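Local coordinates for phosphonopyruvate hydrolase (Variovorax sp., PDB 2HJP) that hydrolyses the phosphorus-carbon bond of phosphonopyruvate to give pyruvate and phosphate, using a divalent metal ion such as magnesium, at the interface of chains A and B. Sequence-based numbering; all coordinates share one arbitrary frame. Chains: chain A/B, Phosphonopyruvate hydrolase.

The interface of chains A and B. Residues chain A 44, 48, 239-240; chain B 269, 272-273, 276.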
loop_
_atom_site.group_PDB
_atom_site.type_symbol
_atom_site.label_atom_id
_atom_site.label_comp_id
_atom_site.label_asym_id
_atom_site.label_seq_id
_atom_site.Cartn_x
_atom_site.Cartn_y
_atom_site.Cartn_z
ATOM N N PHE A 44 12.114 -14.666 3.925
ATOM C CA PHE A 44 13.047 -14.501 5.017
ATOM C C PHE A 44 13.788 -13.162 4.806
ATOM O O PHE A 44 13.929 -12.319 5.742
ATOM C CB PHE A 44 14.076 -15.671 5.006
ATOM C CG PHE A 44 15.151 -15.512 6.066
ATOM C CD1 PHE A 44 14.887 -15.864 7.381
ATOM C CD2 PHE A 44 16.372 -14.927 5.751
ATOM C CE1 PHE A 44 15.861 -15.622 8.395
ATOM C CE2 PHE A 44 17.321 -14.692 6.723
ATOM C CZ PHE A 44 17.048 -15.051 8.072
ATOM N N ALA A 48 13.406 -9.985 7.078
ATOM C CA ALA A 48 14.626 -9.562 7.782
ATOM C C ALA A 48 14.864 -8.072 7.506
ATOM O O ALA A 48 15.255 -7.303 8.412
ATOM C CB ALA A 48 15.844 -10.412 7.325
ATOM N N ILE A 239 20.791 -10.493 1.905
ATOM C CA ILE A 239 20.564 -9.689 3.135
ATOM C C ILE A 239 21.792 -9.846 4.098
ATOM O O ILE A 239 22.193 -8.914 4.836
ATOM C CB ILE A 239 19.184 -10.087 3.850
ATOM C CG1 ILE A 239 18.824 -9.047 4.913
ATOM C CG2 ILE A 239 19.269 -11.455 4.456
ATOM C CD1 ILE A 239 18.364 -7.703 4.360
ATOM N N ARG A 240 22.406 -11.016 4.042
ATOM C CA ARG A 240 23.528 -11.295 4.913
ATOM C C ARG A 240 24.687 -10.448 4.485
ATOM O O ARG A 240 25.290 -9.791 5.336
ATOM C CB ARG A 240 23.871 -12.805 4.959
ATOM C CG ARG A 240 22.942 -13.549 5.906
ATOM C CD ARG A 240 22.888 -15.087 5.525
ATOM N NE ARG A 240 24.110 -15.779 5.998
ATOM C CZ ARG A 240 24.502 -16.950 5.529
ATOM N NH1 ARG A 240 23.744 -17.581 4.570
ATOM N NH2 ARG A 240 25.665 -17.419 5.953
ATOM N N VAL B 269 23.224 -16.757 9.535
ATOM C CA VAL B 269 21.769 -16.685 9.528
ATOM C C VAL B 269 21.300 -16.397 10.940
ATOM O O VAL B 269 20.372 -15.600 11.164
ATOM C CB VAL B 269 21.152 -17.986 9.044
ATOM C CG1 VAL B 269 19.585 -17.942 9.154
ATOM C CG2 VAL B 269 21.576 -18.220 7.645
ATOM N N ILE B 272 21.172 -12.694 11.652
ATOM C CA ILE B 272 20.019 -11.978 11.066
ATOM C C ILE B 272 18.756 -12.298 11.894
ATOM O O ILE B 272 17.907 -11.397 12.173
ATOM C CB ILE B 272 19.793 -12.436 9.606
ATOM C CG1 ILE B 272 21.102 -12.296 8.833
ATOM C CG2 ILE B 272 18.655 -11.593 8.964
ATOM C CD1 ILE B 272 21.119 -12.986 7.473
ATOM N N ILE B 273 18.589 -13.560 12.285
ATOM C CA ILE B 273 17.403 -13.880 13.063
ATOM C C ILE B 273 17.336 -13.047 14.379
ATOM O O ILE B 273 16.246 -12.668 14.848
ATOM C CB ILE B 273 17.353 -15.435 13.351
ATOM C CG1 ILE B 273 17.001 -16.149 12.024
ATOM C CG2 ILE B 273 16.229 -15.796 14.349
ATOM C CD1 ILE B 273 17.306 -17.646 11.998
ATOM N N GLN B 276 16.202 -9.619 13.678
ATOM C CA GLN B 276 14.776 -9.635 13.407
ATOM C C GLN B 276 13.888 -9.603 14.662
ATOM O O GLN B 276 12.681 -9.547 14.556
ATOM C CB GLN B 276 14.436 -10.899 12.601
ATOM C CG GLN B 276 14.737 -10.811 11.089
ATOM C CD GLN B 276 14.538 -12.201 10.448
ATOM O OE1 GLN B 276 15.150 -13.206 10.895
ATOM N NE2 GLN B 276 13.671 -12.278 9.434
#
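A:Phe44 pushes the far end of its ring against helix 269-275 of the partner subunit, in a largely apolar patch of the two-fold interface of this oligomeric enzyme. With CG anti to the backbone N (chi1 176°), the ring reaches away from its own helix 43-49. B:Ile273 CG1 meets the rim of A:Phe44 within the plane of the ring, 3.8 Å from A:Phe44 CE1. A:Phe44 CZ is bounded by two branches, B:Val269 CG1 and, at 3.9 Å, B:Ile272 CG2. The same B:Ile272 CG2 packs tightly on A:Ala48 CB (3.5 Å). B:Ile272 CD1 points instead to helix 237-256 and meets A:Ile239 CG2 at 3.9 Å.

On that helix the aliphatic part of A:Arg240 runs across B:Ile272 at about a right angle; the modelled approach of CD1 there is too short to be trusted. A bend at chi3 (77°) carries the guanidinium onto B:Val269, whose CG2 sits under one face, towards the rim. Replacing A:Arg240 by an alanine would probably leave B:Val269 CG2 without this flat cover and open a gap beside B:Ile272.

B:Gln276 brings an amide to the patch, standing steeply to the A:Phe44 ring, the planes 77° apart. As A:Phe44, near the start of helix 43-49, is one of the substrate-binding residues, the partner helix may help to position the active site. The amide oxygen OE1 of B:Gln276 lies 3.5 Å from A:Phe44 CE1. B:Gln276 CG rests 3.5 Å from A:Ala48 CA.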